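Local coordinates for protein putative polyketide cyclase SMa1630 (Sinorhizobium meliloti 1021, PDB 4U13) that may act as a polyketide cyclase of the SnoaL-like family within the NTF2 superfamily, at residues A[7-12]-A[96-101]; A[12-17]-A[61-66]; A[33-38]-A[46-51]; A[76-81]-A[91-96]. One frame throughout, in Å; residues are numbered along the deposited sequence.

Interaction 1. Residues A[7-12]-A[96-101]; sequences PDIVNM and FTIKDG
The chi1 of Val10 (169°) holds CG1 anti to the backbone N and CG2 anti to the carbonyl carbon, so that both methyls face Phe96, whose own CG stands anti to its carbonyl carbon (chi1 -69°) and carries the ring out from strand 90-99. Val10 CG1 comes over one face of that ring, offset toward the rim, in a CH-pi contact with 4.2 Å between the methyl and the ring centroid. The nearest ring atom to Val10 CG1 is Phe96 CE1 at 3.9 Å. The other branch covers the root of the ring, with Val10 CG2 4.0 Å from Phe96 CG. One residue earlier in the helix, Ile9 has CG1 anti to the backbone N (chi1 -165°), which puts its CG2 in the crowded position between N and carbonyl carbon. From there Ile9 CG2 presses on Ile98 CD1 at 3.5 Å, tighter than usual for two carbons, as the two isoleucines slide past each other in opposite directions. The same Ile98 CD1 is 4.2 Å from Val10 CG2 and so touches both helix residues. Ile9 CD1 ends the row of contacts, 3.5 Å from Gly101 O, just before strand 102-108. No hydrogen bond joins the segments; their side chains meet by apolar packing. Tyr13 meets the Phe96 ring edge-to-face, and Ile103 and Leu106 of strand 102-108 also touch it. Helix 8-12 and strand 96-99 approach to 10.0 Å between axes, and a helix packed against the curved sheet is in keeping with the NTF2-like fold.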
loop_
_atom_site.group_PDB
_atom_site.type_symbol
_atom_site.label_atom_id
_atom_site.label_comp_id
_atom_site.label_asym_id
_atom_site.label_seq_id
_atom_site.Cartn_x
_atom_site.Cartn_y
_atom_site.Cartn_z
ATOM N N PRO A 7 13.658 -2.619 -5.414
ATOM C CA PRO A 7 13.869 -4.080 -5.463
ATOM C C PRO A 7 12.632 -4.832 -4.923
ATOM O O PRO A 7 11.975 -4.368 -3.989
ATOM C CB PRO A 7 15.060 -4.319 -4.529
ATOM C CG PRO A 7 15.704 -3.006 -4.316
ATOM C CD PRO A 7 14.740 -1.912 -4.707
ATOM N N ASP A 8 12.306 -5.989 -5.481
ATOM C CA ASP A 8 11.111 -6.705 -5.030
ATOM C C ASP A 8 11.040 -6.851 -3.509
ATOM O O ASP A 8 9.978 -6.746 -2.923
ATOM C CB ASP A 8 11.063 -8.098 -5.638
ATOM C CG ASP A 8 10.656 -8.075 -7.074
ATOM O OD1 ASP A 8 10.022 -7.078 -7.471
ATOM O OD2 ASP A 8 10.963 -9.044 -7.803
ATOM N N ILE A 9 12.176 -7.140 -2.893
ATOM C CA ILE A 9 12.194 -7.445 -1.494
ATOM C C ILE A 9 11.882 -6.222 -0.596
ATOM O O ILE A 9 11.244 -6.361 0.438
ATOM C CB ILE A 9 13.510 -8.125 -1.089
ATOM C CG1 ILE A 9 13.378 -8.764 0.298
ATOM C CG2 ILE A 9 14.647 -7.131 -1.102
ATOM C CD1 ILE A 9 12.385 -9.911 0.334
ATOM N N VAL A 10 12.342 -5.034 -0.987
ATOM C CA VAL A 10 12.049 -3.817 -0.273
ATOM C C VAL A 10 10.551 -3.555 -0.399
ATOM O O VAL A 10 9.855 -3.157 0.547
ATOM C CB VAL A 10 12.837 -2.659 -0.858
ATOM C CG1 VAL A 10 12.336 -1.339 -0.304
ATOM C CG2 VAL A 10 14.314 -2.841 -0.552
ATOM N N ASN A 11 10.033 -3.775 -1.573
ATOM C CA ASN A 11 8.600 -3.619 -1.770
ATOM C C ASN A 11 7.721 -4.546 -0.902
ATOM O O ASN A 11 6.618 -4.174 -0.460
ATOM C CB ASN A 11 8.320 -3.892 -3.206
ATOM C CG ASN A 11 7.236 -3.045 -3.722
ATOM O OD1 ASN A 11 7.513 -1.993 -4.301
ATOM N ND2 ASN A 11 5.982 -3.478 -3.519
HETATM N N MSE A 12 8.223 -5.753 -0.671
HETATM C CA MSE A 12 7.562 -6.710 0.198
HETATM C C MSE A 12 7.548 -6.229 1.639
HETATM O O MSE A 12 6.543 -6.376 2.318
HETATM C CB MSE A 12 8.305 -8.031 0.045
HETATM C CG MSE A 12 7.597 -9.214 0.728
HETATM SE SE MSE A 12 8.676 -10.917 0.575
HETATM C CE MSE A 12 8.817 -10.937 -1.424
ATOM N N PHE A 96 18.333 -0.127 3.397
ATOM C CA PHE A 96 18.215 -1.573 3.405
ATOM C C PHE A 96 19.467 -2.189 2.797
ATOM O O PHE A 96 19.921 -1.746 1.745
ATOM C CB PHE A 96 17.077 -2.005 2.493
ATOM C CG PHE A 96 15.683 -1.654 2.972
ATOM C CD1 PHE A 96 15.123 -0.386 2.687
ATOM C CD2 PHE A 96 14.869 -2.618 3.587
ATOM C CE1 PHE A 96 13.815 -0.080 3.075
ATOM C CE2 PHE A 96 13.560 -2.332 3.940
ATOM C CZ PHE A 96 13.039 -1.058 3.700
ATOM N N THR A 97 19.986 -3.237 3.421
ATOM C CA THR A 97 21.031 -4.055 2.832
ATOM C C THR A 97 20.460 -5.413 2.544
ATOM O O THR A 97 19.896 -6.070 3.417
ATOM C CB THR A 97 22.241 -4.194 3.758
ATOM O OG1 THR A 97 22.638 -2.878 4.179
ATOM C CG2 THR A 97 23.391 -4.854 3.049
ATOM N N ILE A 98 20.690 -5.825 1.313
ATOM C CA ILE A 98 20.115 -6.995 0.698
ATOM C C ILE A 98 21.233 -8.013 0.466
ATOM O O ILE A 98 22.152 -7.723 -0.272
ATOM C CB ILE A 98 19.575 -6.641 -0.711
ATOM C CG1 ILE A 98 18.685 -5.394 -0.678
ATOM C CG2 ILE A 98 18.815 -7.806 -1.309
ATOM C CD1 ILE A 98 17.471 -5.551 0.208
ATOM N N LYS A 99 21.169 -9.175 1.105
ATOM C CA LYS A 99 22.089 -10.268 0.823
ATOM C C LYS A 99 21.214 -11.438 0.470
ATOM O O LYS A 99 20.454 -11.914 1.314
ATOM C CB LYS A 99 22.971 -10.593 2.036
ATOM N N ASP A 100 21.250 -11.840 -0.796
ATOM C CA ASP A 100 20.604 -13.081 -1.262
ATOM C C ASP A 100 19.068 -13.059 -1.225
ATOM O O ASP A 100 18.407 -13.973 -0.681
ATOM C CB ASP A 100 21.141 -14.278 -0.472
ATOM C CG ASP A 100 22.592 -14.550 -0.773
ATOM O OD1 ASP A 100 22.886 -15.226 -1.790
ATOM O OD2 ASP A 100 23.432 -14.072 0.008
ATOM N N GLY A 101 18.502 -12.007 -1.811
ATOM C CA GLY A 101 17.050 -11.895 -1.903
ATOM C C GLY A 101 16.338 -11.751 -0.567
ATOM O O GLY A 101 15.133 -11.938 -0.515
#

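Interaction 2. Residues A[12-17]-A[61-66]; sequences MYFDAD and YVAEPL
Phe14, Asp17 and Pro65 bury the most surface. The Phe14 ring, its CG anti to the carbonyl carbon (chi1 -75°), meets Pro65 tip to tip: Pro65 CG stands over the centre of one face, 3.7 Å from the ring centroid and 12° off the normal, a CH-pi contact. Tyr13 CD2 lies over the centre of the opposite face, so the ring is held between a proline and an aromatic. An alanine in place of Phe14 removes the ring between Pro65 and Tyr13 and would probably loosen the packing of helix on strand. One turn on, Asp17 has CG anti to the backbone N and crosses Tyr61 at about a right angle. Its OD1 accepts a weak hydrogen bond from Tyr61 OH at 2.7 Å and a second bond from Trp52 NE1 of helix 44-59. OD2 takes a weak bond from a water at 3.1 Å, and that water accepts a hydrogen bond from Ala63 N at 2.9 Å, linking the carboxylate to the strand backbone. Such donors would probably favour its charged form. Proline on phenylalanine and this bound carboxylate join helix 8-19 to strand 62-71, outermost of the sheet within this chain, in the SnoaL-like fold.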
loop_
_atom_site.group_PDB
_atom_site.type_symbol
_atom_site.label_atom_id
_atom_site.label_comp_id
_atom_site.label_asym_id
_atom_site.label_seq_id
_atom_site.Cartn_x
_atom_site.Cartn_y
_atom_site.Cartn_z
HETATM N N MSE A 12 8.223 -5.753 -0.671
HETATM C CA MSE A 12 7.562 -6.710 0.198
HETATM C C MSE A 12 7.548 -6.229 1.639
HETATM O O MSE A 12 6.543 -6.376 2.318
HETATM C CB MSE A 12 8.305 -8.031 0.045
HETATM C CG MSE A 12 7.597 -9.214 0.728
HETATM SE SE MSE A 12 8.676 -10.917 0.575
HETATM C CE MSE A 12 8.817 -10.937 -1.424
ATOM N N TYR A 13 8.660 -5.660 2.106
ATOM C CA TYR A 13 8.711 -5.023 3.398
ATOM C C TYR A 13 7.572 -4.020 3.595
ATOM O O TYR A 13 6.783 -4.153 4.529
ATOM C CB TYR A 13 10.074 -4.361 3.648
ATOM C CG TYR A 13 10.080 -3.679 4.973
ATOM C CD1 TYR A 13 10.374 -4.374 6.128
ATOM C CD2 TYR A 13 9.640 -2.383 5.083
ATOM C CE1 TYR A 13 10.289 -3.768 7.360
ATOM C CE2 TYR A 13 9.528 -1.752 6.309
ATOM C CZ TYR A 13 9.857 -2.454 7.440
ATOM O OH TYR A 13 9.759 -1.823 8.680
ATOM N N PHE A 14 7.427 -3.061 2.695
ATOM C CA PHE A 14 6.437 -2.000 2.880
ATOM C C PHE A 14 5.019 -2.469 2.704
ATOM O O PHE A 14 4.123 -1.943 3.354
ATOM C CB PHE A 14 6.699 -0.843 1.923
ATOM C CG PHE A 14 7.865 -0.000 2.350
ATOM C CD1 PHE A 14 7.760 0.791 3.453
ATOM C CD2 PHE A 14 9.072 -0.065 1.697
ATOM C CE1 PHE A 14 8.826 1.563 3.868
ATOM C CE2 PHE A 14 10.124 0.701 2.082
ATOM C CZ PHE A 14 10.011 1.496 3.212
ATOM N N ASP A 15 4.799 -3.478 1.867
ATOM C CA ASP A 15 3.423 -4.046 1.657
ATOM C C ASP A 15 2.942 -4.759 2.914
ATOM O O ASP A 15 1.752 -4.654 3.352
ATOM C CB ASP A 15 3.398 -5.069 0.522
ATOM C CG ASP A 15 3.458 -4.423 -0.895
ATOM O OD1 ASP A 15 2.912 -3.317 -1.092
ATOM O OD2 ASP A 15 4.027 -5.037 -1.836
ATOM N N ALA A 16 3.896 -5.441 3.509
ATOM C CA ALA A 16 3.643 -6.192 4.726
ATOM C C ALA A 16 3.515 -5.310 5.953
ATOM O O ALA A 16 2.631 -5.526 6.768
ATOM C CB ALA A 16 4.767 -7.195 4.941
ATOM N N ASP A 17 4.415 -4.337 6.072
ATOM C CA ASP A 17 4.311 -3.318 7.078
ATOM C C ASP A 17 2.925 -2.683 6.981
ATOM O O ASP A 17 2.164 -2.608 7.905
ATOM C CB ASP A 17 5.401 -2.273 6.837
ATOM C CG ASP A 17 5.499 -1.240 7.941
ATOM O OD1 ASP A 17 5.115 -1.550 9.075
ATOM O OD2 ASP A 17 6.018 -0.120 7.694
ATOM N N TYR A 61 1.195 3.522 12.936
ATOM C CA TYR A 61 1.764 4.379 11.889
ATOM C C TYR A 61 1.505 3.846 10.490
ATOM O O TYR A 61 1.319 2.670 10.304
ATOM C CB TYR A 61 3.285 4.498 12.050
ATOM C CG TYR A 61 4.005 3.154 11.891
ATOM C CD1 TYR A 61 4.203 2.316 12.982
ATOM C CD2 TYR A 61 4.454 2.729 10.650
ATOM C CE1 TYR A 61 4.821 1.102 12.841
ATOM C CE2 TYR A 61 5.122 1.513 10.498
ATOM C CZ TYR A 61 5.290 0.673 11.596
ATOM O OH TYR A 61 5.955 -0.566 11.484
ATOM N N VAL A 62 1.608 4.745 9.525
ATOM C CA VAL A 62 1.710 4.440 8.129
ATOM C C VAL A 62 3.111 4.958 7.619
ATOM O O VAL A 62 3.424 6.122 7.785
ATOM C CB VAL A 62 0.502 5.138 7.422
ATOM C CG1 VAL A 62 0.694 5.336 5.914
ATOM C CG2 VAL A 62 -0.807 4.384 7.686
ATOM N N ALA A 63 3.938 4.087 7.018
ATOM C CA ALA A 63 5.147 4.451 6.276
ATOM C C ALA A 63 4.887 4.409 4.788
ATOM O O ALA A 63 4.577 3.380 4.245
ATOM C CB ALA A 63 6.286 3.514 6.595
ATOM N N GLU A 64 5.040 5.535 4.102
ATOM C CA GLU A 64 4.707 5.621 2.698
ATOM C C GLU A 64 5.986 5.961 1.907
ATOM O O GLU A 64 6.461 7.074 2.014
ATOM C CB GLU A 64 3.620 6.687 2.530
ATOM C CG GLU A 64 3.451 7.205 1.108
ATOM C CD GLU A 64 2.467 8.365 1.000
ATOM O OE1 GLU A 64 2.250 9.134 1.993
ATOM O OE2 GLU A 64 1.945 8.537 -0.125
ATOM N N PRO A 65 6.555 5.006 1.136
ATOM C CA PRO A 65 7.739 5.358 0.360
ATOM C C PRO A 65 7.476 6.520 -0.618
ATOM O O PRO A 65 6.425 6.557 -1.260
ATOM C CB PRO A 65 8.055 4.092 -0.407
ATOM C CG PRO A 65 7.302 3.008 0.293
ATOM C CD PRO A 65 6.104 3.632 0.871
ATOM N N LEU A 66 8.404 7.485 -0.665
ATOM C CA LEU A 66 8.284 8.662 -1.517
ATOM C C LEU A 66 9.306 8.704 -2.655
ATOM O O LEU A 66 9.036 9.288 -3.671
ATOM C CB LEU A 66 8.509 9.931 -0.698
ATOM C CG LEU A 66 7.516 10.210 0.427
ATOM C CD1 LEU A 66 7.876 11.533 1.105
ATOM C CD2 LEU A 66 6.084 10.203 -0.108
HETATM O O HOH W 1 3.441 1.218 6.654
#

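Interaction 3. Residues A[33-38]-A[46-51]; sequences AVVEDE and VAILRW
Val35 CG1 lies over the six-membered ring of Trp51, 3.8 Å from its centroid and only 7° off the ring normal, in a CH-pi contact. The two side chains cross at about a right angle, with the methyl closest to CZ2 and CH2 and displaced from the middle of the whole indole toward its rim. Val35 reaches this face because CG1 is anti to the backbone N, a torsion that turns CG2 the other way, toward Ile48. There the two chains cross obliquely, and Val35 CG2 is 3.8 Å from Ile48 CG1. Ile48 CD1 continues along the strand to Ala33, 4.0 Å from its CB, so an aromatic flanks one branch of the valine and an aliphatic chain the other. Phe29 of strand 29-30 touches both Val35 and Ile48, extending this apolar cluster. The edge of the indole is used differently: Trp51 NE1 donates to Asp37 OD2 at 3.1 Å with an N-H...O angle of 157°. The acceptor sits in the plane of the ring. The donor approaches from above the carboxylate plane, and the two planes are 76° apart. His42 of the adjoining strand meets the Trp51 ring as well. A leucine in place of Trp51 has no N-H for Asp37 and no flat face for Val35, and would probably loosen the hold between strand and helix. The indole thus offers a face to the methyl and its N-H to the carboxylate, and that single directed bond is likely to fix the turn of the ring between strand 33-37 and helix 44-59.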
loop_
_atom_site.group_PDB
_atom_site.type_symbol
_atom_site.label_atom_id
_atom_site.label_comp_id
_atom_site.label_asym_id
_atom_site.label_seq_id
_atom_site.Cartn_x
_atom_site.Cartn_y
_atom_site.Cartn_z
ATOM N N ALA A 33 19.524 -11.124 10.597
ATOM C CA ALA A 33 19.361 -9.722 10.179
ATOM C C ALA A 33 19.361 -8.759 11.358
ATOM O O ALA A 33 19.079 -9.142 12.487
ATOM C CB ALA A 33 18.074 -9.547 9.412
ATOM N N VAL A 34 19.671 -7.496 11.072
ATOM C CA VAL A 34 19.643 -6.431 12.060
ATOM C C VAL A 34 18.795 -5.254 11.589
ATOM O O VAL A 34 18.869 -4.849 10.445
ATOM C CB VAL A 34 21.037 -5.829 12.293
ATOM C CG1 VAL A 34 20.969 -4.697 13.328
ATOM C CG2 VAL A 34 21.994 -6.894 12.750
ATOM N N VAL A 35 18.036 -4.707 12.528
ATOM C CA VAL A 35 17.335 -3.466 12.398
ATOM C C VAL A 35 17.854 -2.532 13.489
ATOM O O VAL A 35 17.852 -2.916 14.691
ATOM C CB VAL A 35 15.840 -3.659 12.631
ATOM C CG1 VAL A 35 15.136 -2.316 12.773
ATOM C CG2 VAL A 35 15.242 -4.477 11.503
ATOM N N GLU A 36 18.301 -1.334 13.061
ATOM C CA GLU A 36 18.582 -0.215 13.946
ATOM C C GLU A 36 17.541 0.886 13.793
ATOM O O GLU A 36 17.356 1.404 12.714
ATOM C CB GLU A 36 19.966 0.320 13.647
ATOM C CG GLU A 36 20.995 -0.789 13.527
ATOM N N ASP A 37 16.873 1.251 14.885
ATOM C CA ASP A 37 15.796 2.262 14.868
ATOM C C ASP A 37 15.656 2.885 16.243
ATOM O O ASP A 37 15.806 2.189 17.242
ATOM C CB ASP A 37 14.446 1.577 14.520
ATOM C CG ASP A 37 13.208 2.570 14.473
ATOM O OD1 ASP A 37 13.207 3.615 13.734
ATOM O OD2 ASP A 37 12.198 2.284 15.182
ATOM N N GLU A 38 15.311 4.173 16.286
ATOM C CA GLU A 38 14.907 4.892 17.521
ATOM C C GLU A 38 15.905 4.690 18.677
ATOM O O GLU A 38 15.490 4.375 19.784
ATOM C CB GLU A 38 13.456 4.504 17.931
ATOM C CG GLU A 38 12.361 4.995 16.959
ATOM C CD GLU A 38 10.954 4.379 17.167
ATOM O OE1 GLU A 38 10.751 3.483 18.028
ATOM O OE2 GLU A 38 10.021 4.808 16.448
ATOM N N VAL A 46 13.505 -12.802 15.732
ATOM C CA VAL A 46 12.588 -12.703 16.863
ATOM C C VAL A 46 12.480 -11.262 17.389
ATOM O O VAL A 46 11.359 -10.720 17.590
ATOM C CB VAL A 46 12.977 -13.629 18.029
ATOM C CG1 VAL A 46 11.911 -13.533 19.135
ATOM C CG2 VAL A 46 13.127 -15.091 17.560
ATOM N N ALA A 47 13.640 -10.654 17.638
ATOM C CA ALA A 47 13.709 -9.254 18.091
ATOM C C ALA A 47 13.066 -8.316 17.051
ATOM O O ALA A 47 12.446 -7.314 17.396
ATOM C CB ALA A 47 15.161 -8.833 18.337
ATOM N N ILE A 48 13.263 -8.607 15.775
ATOM C CA ILE A 48 12.713 -7.738 14.793
ATOM C C ILE A 48 11.171 -7.747 14.865
ATOM O O ILE A 48 10.498 -6.677 14.798
ATOM C CB ILE A 48 13.254 -8.104 13.413
ATOM C CG1 ILE A 48 14.742 -7.734 13.304
ATOM C CG2 ILE A 48 12.517 -7.347 12.338
ATOM C CD1 ILE A 48 15.426 -8.296 12.077
ATOM N N LEU A 49 10.593 -8.937 14.986
ATOM C CA LEU A 49 9.145 -9.023 15.112
ATOM C C LEU A 49 8.647 -8.297 16.346
ATOM O O LEU A 49 7.559 -7.695 16.341
ATOM C CB LEU A 49 8.670 -10.472 15.140
ATOM C CG LEU A 49 8.421 -11.174 13.813
ATOM C CD1 LEU A 49 8.144 -12.639 14.068
ATOM C CD2 LEU A 49 7.234 -10.558 13.079
ATOM N N ARG A 50 9.405 -8.398 17.435
ATOM C CA ARG A 50 8.997 -7.746 18.694
ATOM C C ARG A 50 8.972 -6.268 18.476
ATOM O O ARG A 50 8.041 -5.588 18.870
ATOM C CB ARG A 50 9.932 -8.095 19.863
ATOM C CG ARG A 50 9.732 -9.537 20.368
ATOM C CD ARG A 50 10.327 -9.826 21.747
ATOM N NE ARG A 50 11.689 -9.345 21.922
ATOM C CZ ARG A 50 12.322 -9.275 23.088
ATOM N NH1 ARG A 50 13.570 -8.797 23.120
ATOM N NH2 ARG A 50 11.720 -9.671 24.218
ATOM N N TRP A 51 9.997 -5.802 17.792
ATOM C CA TRP A 51 10.159 -4.427 17.543
ATOM C C TRP A 51 9.010 -3.880 16.684
ATOM O O TRP A 51 8.481 -2.783 16.992
ATOM C CB TRP A 51 11.469 -4.223 16.834
ATOM C CG TRP A 51 11.545 -2.907 16.082
ATOM C CD1 TRP A 51 11.748 -1.666 16.615
ATOM C CD2 TRP A 51 11.440 -2.736 14.679
ATOM N NE1 TRP A 51 11.762 -0.713 15.609
ATOM C CE2 TRP A 51 11.577 -1.343 14.409
ATOM C CE3 TRP A 51 11.223 -3.613 13.612
ATOM C CZ2 TRP A 51 11.544 -0.822 13.108
ATOM C CZ3 TRP A 51 11.142 -3.084 12.305
ATOM C CH2 TRP A 51 11.310 -1.708 12.071
#

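Interaction 4. Residues A[76-81]-A[91-96]; sequences LVRAKV and TLTYSF
Val77 O is gripped twice: Tyr94 N donates to it at 2.6 Å, in the carbonyl plane and with an N-H...O angle of 165°, and the CA-H of Thr93 adds a contact at 3.3 Å from CA. Two residues on, the roles reverse, and Leu92 O receives Ala79 N at 2.7 Å, nearly along the C=O axis, with the CA-H of Arg78 beside it. Val77 N to Tyr94 O and Leu92 N to Ala79 O complete four backbone bonds, those of the hydrogen-bonded pairs Val77-Tyr94 and Ala79-Leu92. Strands 74-82 and 90-99 thereby form an antiparallel beta hairpin within the mixed sheet of the NTF2-like fold. On the face bearing Val77, Ala79 and Tyr94, Ala79 CB rests 4.1 Å from Tyr94 CE1, and helix 8-19 covers this side, with Phe14 touching both Val77 and Tyr94. Val81 CG2 packs on Leu92 CD1 at 3.9 Å. On the other face, the bend of Arg78 at chi3 lays its guanidinium across Thr91, whose CG2 lies over the flat group, 3.5 Å from Arg78 NH2. A water in the guanidinium plane accepts from that NH2 at 3.1 Å and meets Thr91 OG1 weakly. Lys80 NZ forms a salt bridge with Glu64 and hydrogen-bonds Gln2 of the second subunit.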
loop_
_atom_site.group_PDB
_atom_site.type_symbol
_atom_site.label_atom_id
_atom_site.label_comp_id
_atom_site.label_asym_id
_atom_site.label_seq_id
_atom_site.Cartn_x
_atom_site.Cartn_y
_atom_site.Cartn_z
ATOM N N LEU A 76 18.108 2.803 -0.553
ATOM C CA LEU A 76 17.811 3.932 0.309
ATOM C C LEU A 76 16.477 4.510 -0.058
ATOM O O LEU A 76 16.300 4.999 -1.175
ATOM C CB LEU A 76 18.841 5.023 0.125
ATOM C CG LEU A 76 20.042 4.964 1.062
ATOM C CD1 LEU A 76 20.785 3.640 0.931
ATOM C CD2 LEU A 76 20.981 6.146 0.774
ATOM N N VAL A 77 15.556 4.507 0.906
ATOM C CA VAL A 77 14.197 4.903 0.661
ATOM C C VAL A 77 13.804 5.993 1.644
ATOM O O VAL A 77 13.981 5.862 2.857
ATOM C CB VAL A 77 13.239 3.666 0.751
ATOM C CG1 VAL A 77 11.791 4.020 0.454
ATOM C CG2 VAL A 77 13.624 2.629 -0.259
ATOM N N ARG A 78 13.313 7.098 1.108
ATOM C CA ARG A 78 12.734 8.134 1.923
ATOM C C ARG A 78 11.265 7.774 2.112
ATOM O O ARG A 78 10.524 7.544 1.103
ATOM C CB ARG A 78 12.855 9.508 1.284
ATOM C CG ARG A 78 14.269 10.057 1.337
ATOM C CD ARG A 78 14.351 11.382 0.574
ATOM N NE ARG A 78 13.452 12.416 1.152
ATOM C CZ ARG A 78 13.809 13.298 2.102
ATOM N NH1 ARG A 78 15.038 13.254 2.608
ATOM N NH2 ARG A 78 12.929 14.201 2.554
ATOM N N ALA A 79 10.819 7.742 3.376
ATOM C CA ALA A 79 9.437 7.416 3.611
ATOM C C ALA A 79 8.749 8.382 4.559
ATOM O O ALA A 79 9.323 8.828 5.557
ATOM C CB ALA A 79 9.318 5.968 4.074
ATOM N N LYS A 80 7.524 8.758 4.220
ATOM C CA LYS A 80 6.776 9.652 5.077
ATOM C C LYS A 80 6.133 8.757 6.105
ATOM O O LYS A 80 5.460 7.794 5.790
ATOM C CB LYS A 80 5.743 10.460 4.329
ATOM C CG LYS A 80 5.183 11.577 5.207
ATOM C CD LYS A 80 4.048 12.351 4.529
ATOM C CE LYS A 80 2.747 11.570 4.571
ATOM N NZ LYS A 80 1.856 11.944 3.437
ATOM N N VAL A 81 6.414 9.047 7.352
ATOM C CA VAL A 81 5.844 8.290 8.466
ATOM C C VAL A 81 4.821 9.154 9.183
ATOM O O VAL A 81 5.095 10.274 9.562
ATOM C CB VAL A 81 6.939 7.842 9.434
ATOM C CG1 VAL A 81 6.338 7.048 10.535
ATOM C CG2 VAL A 81 7.952 7.038 8.638
ATOM N N THR A 91 9.591 12.645 7.860
ATOM C CA THR A 91 10.177 11.941 6.753
ATOM C C THR A 91 11.453 11.297 7.177
ATOM O O THR A 91 12.270 11.931 7.759
ATOM C CB THR A 91 10.420 12.827 5.560
ATOM O OG1 THR A 91 9.163 13.238 5.026
ATOM C CG2 THR A 91 11.054 11.995 4.477
ATOM N N LEU A 92 11.630 10.016 6.837
ATOM C CA LEU A 92 12.780 9.225 7.295
ATOM C C LEU A 92 13.429 8.493 6.148
ATOM O O LEU A 92 12.790 8.214 5.158
ATOM C CB LEU A 92 12.319 8.156 8.318
ATOM C CG LEU A 92 11.932 8.688 9.693
ATOM C CD1 LEU A 92 11.246 7.643 10.573
ATOM C CD2 LEU A 92 13.197 9.220 10.357
ATOM N N THR A 93 14.693 8.144 6.339
ATOM C CA THR A 93 15.409 7.343 5.389
ATOM C C THR A 93 15.573 5.935 5.895
ATOM O O THR A 93 16.137 5.709 6.952
ATOM C CB THR A 93 16.797 7.943 5.055
ATOM O OG1 THR A 93 16.616 9.241 4.472
ATOM C CG2 THR A 93 17.541 7.040 4.036
ATOM N N TYR A 94 15.037 5.004 5.123
ATOM C CA TYR A 94 15.205 3.573 5.365
ATOM C C TYR A 94 16.348 3.017 4.487
ATOM O O TYR A 94 16.204 2.952 3.264
ATOM C CB TYR A 94 13.898 2.843 5.010
ATOM C CG TYR A 94 12.745 2.931 6.018
ATOM C CD1 TYR A 94 12.231 4.175 6.455
ATOM C CD2 TYR A 94 12.150 1.769 6.513
ATOM C CE1 TYR A 94 11.174 4.256 7.364
ATOM C CE2 TYR A 94 11.086 1.825 7.413
ATOM C CZ TYR A 94 10.593 3.069 7.837
ATOM O OH TYR A 94 9.530 3.107 8.714
ATOM N N SER A 95 17.457 2.616 5.103
ATOM C CA SER A 95 18.575 2.024 4.357
ATOM C C SER A 95 18.592 0.544 4.486
ATOM O O SER A 95 18.873 0.017 5.527
ATOM C CB SER A 95 19.933 2.553 4.849
ATOM O OG SER A 95 19.977 3.954 4.681
ATOM N N PHE A 96 18.333 -0.127 3.397
ATOM C CA PHE A 96 18.215 -1.573 3.405
ATOM C C PHE A 96 19.467 -2.189 2.797
ATOM O O PHE A 96 19.921 -1.746 1.745
ATOM C CB PHE A 96 17.077 -2.005 2.493
ATOM C CG PHE A 96 15.683 -1.654 2.972
ATOM C CD1 PHE A 96 15.123 -0.386 2.687
ATOM C CD2 PHE A 96 14.869 -2.618 3.587
ATOM C CE1 PHE A 96 13.815 -0.080 3.075
ATOM C CE2 PHE A 96 13.560 -2.332 3.940
ATOM C CZ PHE A 96 13.039 -1.058 3.700
HETATM O O HOH W 2 9.980 15.000 2.294
#

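Read from the N terminus, helix 8-19 enters two contacts in turn, and they share Met12. Interaction 1 closes the longest loop, from the start of the helix to the end of strand 90-99, and the other three nest inside it. Interaction 2 closes on strand 62-71, and interaction 3, joining strand 33-37 to helix 44-59, nests inside that loop in turn. Interaction 4 opens after interaction 2 has closed and follows it in series; no loops cross. Interactions 1 and 4 share Phe96, while strands 62-71 and 74-82, neighbours in the sheet, connect interactions 2 and 4. Tyr13 OH touching Trp51 CH2 at 3.7 Å brings interactions 2 and 3 together, so both helices meet over one sheet.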